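Local atomic coordinates of xylan esterase 1 (Thermoanaerobacterium sp. 'JW/SL YS485', PDB entry 3FCY), a protein that probably removes acetyl groups from acetylated xylan and cephalosporin C, as a carbohydrate esterase of family CE7. Residues R94-G106 against S121-F135. Sequence-based numbering, arbitrary orientation.
Sequences RIHAKYIKPKTEG and SGDWNDKLNYVAAGF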
loop_
_atom_site.group_PDB
_atom_site.type_symbol
_atom_site.label_atom_id
_atom_site.label_comp_id
_atom_site.label_asym_id
_atom_site.label_seq_id
_atom_site.Cartn_x
_atom_site.Cartn_y
_atom_site.Cartn_z
ATOM N N ARG A 94 -14.636 38.531 1.835
ATOM C CA ARG A 94 -15.822 38.414 0.998
ATOM C C ARG A 94 -16.166 36.922 0.925
ATOM O O ARG A 94 -15.408 36.133 0.363
ATOM C CB ARG A 94 -15.520 38.968 -0.400
ATOM C CG ARG A 94 -16.742 39.333 -1.218
ATOM C CD ARG A 94 -17.552 40.455 -0.562
ATOM N NE ARG A 94 -18.643 40.890 -1.429
ATOM C CZ ARG A 94 -19.746 41.495 -1.000
ATOM N NH1 ARG A 94 -19.916 41.743 0.292
ATOM N NH2 ARG A 94 -20.685 41.847 -1.869
ATOM N N ILE A 95 -17.300 36.540 1.508
ATOM C CA ILE A 95 -17.727 35.142 1.534
ATOM C C ILE A 95 -18.718 34.825 0.416
ATOM O O ILE A 95 -19.554 35.658 0.054
ATOM C CB ILE A 95 -18.393 34.793 2.888
ATOM C CG1 ILE A 95 -17.531 35.303 4.047
ATOM C CG2 ILE A 95 -18.588 33.283 3.005
ATOM C CD1 ILE A 95 -16.120 34.719 4.095
ATOM N N HIS A 96 -18.629 33.614 -0.124
ATOM C CA HIS A 96 -19.519 33.195 -1.198
ATOM C C HIS A 96 -20.357 31.977 -0.837
ATOM O O HIS A 96 -19.923 31.102 -0.087
ATOM C CB HIS A 96 -18.716 32.908 -2.473
ATOM C CG HIS A 96 -19.508 32.231 -3.551
ATOM N ND1 HIS A 96 -19.658 30.861 -3.616
ATOM C CD2 HIS A 96 -20.201 32.734 -4.599
ATOM C CE1 HIS A 96 -20.406 30.551 -4.660
ATOM N NE2 HIS A 96 -20.749 31.670 -5.273
ATOM N N ALA A 97 -21.570 31.940 -1.378
ATOM C CA ALA A 97 -22.486 30.832 -1.156
ATOM C C ALA A 97 -23.458 30.748 -2.319
ATOM O O ALA A 97 -23.872 31.773 -2.870
ATOM C CB ALA A 97 -23.264 31.031 0.148
ATOM N N LYS A 98 -23.794 29.524 -2.713
ATOM C CA LYS A 98 -24.770 29.323 -3.770
ATOM C C LYS A 98 -26.095 29.629 -3.086
ATOM O O LYS A 98 -26.244 29.377 -1.893
ATOM C CB LYS A 98 -24.762 27.869 -4.264
ATOM C CG LYS A 98 -23.630 27.530 -5.228
ATOM C CD LYS A 98 -23.731 26.075 -5.692
ATOM C CE LYS A 98 -22.813 25.801 -6.874
ATOM N NZ LYS A 98 -21.389 26.103 -6.563
ATOM N N TYR A 99 -27.047 30.172 -3.834
ATOM C CA TYR A 99 -28.354 30.519 -3.280
ATOM C C TYR A 99 -29.436 30.201 -4.303
ATOM O O TYR A 99 -29.494 30.810 -5.373
ATOM C CB TYR A 99 -28.363 32.009 -2.900
ATOM C CG TYR A 99 -29.712 32.624 -2.566
ATOM C CD1 TYR A 99 -30.664 31.935 -1.813
ATOM C CD2 TYR A 99 -30.008 33.931 -2.959
ATOM C CE1 TYR A 99 -31.881 32.537 -1.455
ATOM C CE2 TYR A 99 -31.211 34.542 -2.606
ATOM C CZ TYR A 99 -32.141 33.841 -1.854
ATOM O OH TYR A 99 -33.319 34.462 -1.496
ATOM N N ILE A 100 -30.273 29.219 -3.974
ATOM C CA ILE A 100 -31.352 28.797 -4.857
ATOM C C ILE A 100 -32.690 29.091 -4.188
ATOM O O ILE A 100 -32.968 28.630 -3.080
ATOM C CB ILE A 100 -31.268 27.291 -5.169
ATOM C CG1 ILE A 100 -29.845 26.932 -5.614
ATOM C CG2 ILE A 100 -32.263 26.939 -6.265
ATOM C CD1 ILE A 100 -29.607 25.439 -5.780
ATOM N N LYS A 101 -33.515 29.865 -4.882
ATOM C CA LYS A 101 -34.816 30.266 -4.373
ATOM C C LYS A 101 -35.922 29.714 -5.263
ATOM O O LYS A 101 -35.956 29.984 -6.465
ATOM C CB LYS A 101 -34.884 31.796 -4.335
ATOM C CG LYS A 101 -36.174 32.374 -3.809
ATOM C CD LYS A 101 -36.163 33.889 -3.949
ATOM C CE LYS A 101 -37.482 34.496 -3.498
ATOM N NZ LYS A 101 -37.489 35.975 -3.687
ATOM N N PRO A 102 -36.840 28.926 -4.684
ATOM C CA PRO A 102 -37.934 28.361 -5.478
ATOM C C PRO A 102 -38.902 29.452 -5.932
ATOM O O PRO A 102 -39.123 30.434 -5.219
ATOM C CB PRO A 102 -38.584 27.374 -4.510
ATOM C CG PRO A 102 -38.390 28.040 -3.180
ATOM C CD PRO A 102 -36.962 28.541 -3.265
ATOM N N LYS A 103 -39.468 29.285 -7.123
ATOM C CA LYS A 103 -40.421 30.257 -7.639
ATOM C C LYS A 103 -41.810 29.942 -7.100
ATOM O O LYS A 103 -42.692 29.509 -7.837
ATOM C CB LYS A 103 -40.452 30.236 -9.171
ATOM C CG LYS A 103 -39.287 30.938 -9.855
ATOM C CD LYS A 103 -39.524 30.957 -11.360
ATOM C CE LYS A 103 -38.436 31.697 -12.111
ATOM N NZ LYS A 103 -38.721 31.701 -13.578
ATOM N N THR A 104 -41.990 30.146 -5.801
ATOM C CA THR A 104 -43.269 29.900 -5.150
ATOM C C THR A 104 -43.620 31.138 -4.339
ATOM O O THR A 104 -42.747 31.945 -4.024
ATOM C CB THR A 104 -43.196 28.687 -4.200
ATOM O OG1 THR A 104 -42.239 28.943 -3.162
ATOM C CG2 THR A 104 -42.786 27.441 -4.964
ATOM N N GLU A 105 -44.895 31.291 -4.004
ATOM C CA GLU A 105 -45.335 32.445 -3.227
ATOM C C GLU A 105 -45.213 32.151 -1.734
ATOM O O GLU A 105 -45.221 30.993 -1.324
ATOM C CB GLU A 105 -46.794 32.778 -3.567
ATOM C CG GLU A 105 -47.085 32.871 -5.063
ATOM C CD GLU A 105 -46.374 34.034 -5.733
ATOM O OE1 GLU A 105 -46.344 34.076 -6.986
ATOM O OE2 GLU A 105 -45.851 34.910 -5.012
ATOM N N GLY A 106 -45.089 33.204 -0.930
ATOM C CA GLY A 106 -45.003 33.041 0.512
ATOM C C GLY A 106 -43.677 32.587 1.094
ATOM O O GLY A 106 -42.763 32.188 0.369
ATOM N N SER A 121 -18.936 24.272 -2.255
ATOM C CA SER A 121 -20.385 24.094 -2.312
ATOM C C SER A 121 -20.869 23.085 -3.357
ATOM O O SER A 121 -22.039 22.705 -3.357
ATOM C CB SER A 121 -21.068 25.449 -2.541
ATOM O OG SER A 121 -20.711 26.001 -3.796
ATOM N N GLY A 122 -19.976 22.662 -4.246
ATOM C CA GLY A 122 -20.335 21.678 -5.255
ATOM C C GLY A 122 -21.150 22.167 -6.441
ATOM O O GLY A 122 -21.068 23.332 -6.833
ATOM N N ASP A 123 -21.927 21.255 -7.023
ATOM C CA ASP A 123 -22.769 21.559 -8.176
ATOM C C ASP A 123 -24.110 22.134 -7.737
ATOM O O ASP A 123 -24.508 21.992 -6.577
ATOM C CB ASP A 123 -23.004 20.287 -9.000
ATOM C CG ASP A 123 -21.871 19.995 -9.977
ATOM O OD1 ASP A 123 -20.692 20.161 -9.611
ATOM O OD2 ASP A 123 -22.166 19.590 -11.121
ATOM N N TRP A 124 -24.805 22.783 -8.665
ATOM C CA TRP A 124 -26.111 23.366 -8.365
ATOM C C TRP A 124 -27.216 22.317 -8.320
ATOM O O TRP A 124 -28.014 22.281 -7.386
ATOM C CB TRP A 124 -26.514 24.395 -9.428
ATOM C CG TRP A 124 -25.689 25.628 -9.445
ATOM C CD1 TRP A 124 -24.533 25.836 -10.137
ATOM C CD2 TRP A 124 -25.933 26.823 -8.699
ATOM N NE1 TRP A 124 -24.038 27.089 -9.868
ATOM C CE2 TRP A 124 -24.878 27.715 -8.985
ATOM C CE3 TRP A 124 -26.941 27.225 -7.813
ATOM C CZ2 TRP A 124 -24.800 28.991 -8.412
ATOM C CZ3 TRP A 124 -26.865 28.492 -7.246
ATOM C CH2 TRP A 124 -25.801 29.360 -7.548
ATOM N N ASN A 125 -27.236 21.467 -9.344
ATOM C CA ASN A 125 -28.275 20.458 -9.523
ATOM C C ASN A 125 -28.655 19.572 -8.340
ATOM O O ASN A 125 -29.839 19.374 -8.088
ATOM C CB ASN A 125 -27.941 19.588 -10.746
ATOM C CG ASN A 125 -27.115 18.372 -10.392
ATOM O OD1 ASN A 125 -27.655 17.349 -9.980
ATOM N ND2 ASN A 125 -25.797 18.479 -10.539
ATOM N N ASP A 126 -27.675 19.049 -7.610
ATOM C CA ASP A 126 -27.984 18.167 -6.490
ATOM C C ASP A 126 -28.521 18.885 -5.251
ATOM O O ASP A 126 -28.840 18.250 -4.245
ATOM C CB ASP A 126 -26.759 17.311 -6.134
ATOM C CG ASP A 126 -25.548 18.141 -5.768
ATOM O OD1 ASP A 126 -25.530 18.717 -4.658
ATOM O OD2 ASP A 126 -24.614 18.216 -6.599
ATOM N N LYS A 127 -28.625 20.211 -5.326
ATOM C CA LYS A 127 -29.169 20.991 -4.221
ATOM C C LYS A 127 -30.672 21.118 -4.462
ATOM O O LYS A 127 -31.435 21.471 -3.560
ATOM C CB LYS A 127 -28.557 22.400 -4.177
ATOM C CG LYS A 127 -27.035 22.455 -4.042
ATOM C CD LYS A 127 -26.548 21.765 -2.776
ATOM C CE LYS A 127 -25.027 21.861 -2.635
ATOM N NZ LYS A 127 -24.303 21.271 -3.799
ATOM N N LEU A 128 -31.088 20.815 -5.689
ATOM C CA LEU A 128 -32.489 20.927 -6.079
ATOM C C LEU A 128 -33.434 19.900 -5.464
ATOM O O LEU A 128 -34.651 20.035 -5.584
ATOM C CB LEU A 128 -32.612 20.880 -7.606
ATOM C CG LEU A 128 -31.879 21.993 -8.363
ATOM C CD1 LEU A 128 -32.024 21.771 -9.868
ATOM C CD2 LEU A 128 -32.446 23.357 -7.950
ATOM N N ASN A 129 -32.896 18.875 -4.813
ATOM C CA ASN A 129 -33.768 17.882 -4.199
ATOM C C ASN A 129 -34.583 18.545 -3.089
ATOM O O ASN A 129 -35.750 18.215 -2.891
ATOM C CB ASN A 129 -32.956 16.691 -3.668
ATOM C CG ASN A 129 -31.937 17.087 -2.618
ATOM O OD1 ASN A 129 -31.389 18.185 -2.646
ATOM N ND2 ASN A 129 -31.661 16.175 -1.695
ATOM N N TYR A 130 -33.980 19.493 -2.374
ATOM C CA TYR A 130 -34.716 20.195 -1.327
ATOM C C TYR A 130 -35.550 21.332 -1.916
ATOM O O TYR A 130 -36.562 21.735 -1.338
ATOM C CB TYR A 130 -33.772 20.734 -0.247
ATOM C CG TYR A 130 -33.365 19.673 0.747
ATOM C CD1 TYR A 130 -32.271 18.840 0.501
ATOM C CD2 TYR A 130 -34.102 19.469 1.916
ATOM C CE1 TYR A 130 -31.920 17.830 1.393
ATOM C CE2 TYR A 130 -33.764 18.462 2.816
ATOM C CZ TYR A 130 -32.669 17.646 2.547
ATOM O OH TYR A 130 -32.314 16.658 3.434
ATOM N N VAL A 131 -35.135 21.849 -3.068
ATOM C CA VAL A 131 -35.899 22.909 -3.713
ATOM C C VAL A 131 -37.218 22.270 -4.153
ATOM O O VAL A 131 -38.265 22.915 -4.150
ATOM C CB VAL A 131 -35.154 23.490 -4.947
ATOM C CG1 VAL A 131 -36.053 24.478 -5.689
ATOM C CG2 VAL A 131 -33.875 24.198 -4.495
ATOM N N ALA A 132 -37.161 20.993 -4.524
ATOM C CA ALA A 132 -38.360 20.270 -4.936
ATOM C C ALA A 132 -39.351 20.261 -3.774
ATOM O O ALA A 132 -40.563 20.186 -3.979
ATOM C CB ALA A 132 -38.012 18.838 -5.331
ATOM N N ALA A 133 -38.822 20.337 -2.556
ATOM C CA ALA A 133 -39.648 20.336 -1.357
ATOM C C ALA A 133 -40.071 21.749 -0.974
ATOM O O ALA A 133 -40.651 21.959 0.089
ATOM C CB ALA A 133 -38.895 19.685 -0.203
ATOM N N GLY A 134 -39.770 22.715 -1.839
ATOM C CA GLY A 134 -40.151 24.093 -1.572
ATOM C C GLY A 134 -39.198 24.882 -0.690
ATOM O O GLY A 134 -39.521 25.990 -0.263
ATOM N N PHE A 135 -38.027 24.315 -0.413
ATOM C CA PHE A 135 -37.026 24.980 0.419
ATOM C C PHE A 135 -36.171 25.952 -0.376
ATOM O O PHE A 135 -35.996 25.797 -1.585
ATOM C CB PHE A 135 -36.028 23.978 1.011
ATOM C CG PHE A 135 -36.472 23.304 2.273
ATOM C CD1 PHE A 135 -35.580 23.180 3.338
ATOM C CD2 PHE A 135 -37.728 22.714 2.378
ATOM C CE1 PHE A 135 -35.928 22.468 4.491
ATOM C CE2 PHE A 135 -38.090 21.999 3.526
ATOM C CZ PHE A 135 -37.184 21.875 4.584
HETATM O O HOH W 1 -41.896 26.705 -1.352
#
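Lys98 lays its chain over one face of the Trp124 indole. Its CB and CG pass above the six-membered ring, and Lys98 CE sits 3.5 Å from the centroid of the five-membered ring of Trp124, a CH-pi contact only 10° off the normal. A bend at the last torsion (chi4 58°) lifts Lys98 NZ away from the ring, still over the face of the five-membered ring of Trp124 at a cation-pi distance of 4.7 Å from its centroid. Lys98 NZ donates to Gly122 O at 2.8 Å and to Ser121 OG at 2.9 Å. These two bonds fix the ammonium at the start of segment 121-135. Phe75 stacks on Trp124 as well. An alanine in place of Trp124 would probably leave the Lys98 chain without its flat support and open a gap beside Ile100.

Ile100 comes next on the same side of the strand. Its CG1 meets the edge of the indole in the ring plane, 3.7 Å from Trp124 CE3. Its CD1 reaches Lys127 CB at 3.6 Å, while CG2 packs on Val131 CG2 at 3.6 Å and on Leu128 CD2. Pro102 extends this apolar row to Val131 CG1, and its CD lies 3.4 Å from Phe135 O. Beyond it, a water bridges Thr104 OG1 and Gly134 O.

Gly134 ends the short helix in a Schellman motif. The connection leads into strand 136-140, the antiparallel neighbour of strand 94-102. The arrangement is a loop and short helical turns packed on strand 94-102 of the alpha/beta-hydrolase sheet.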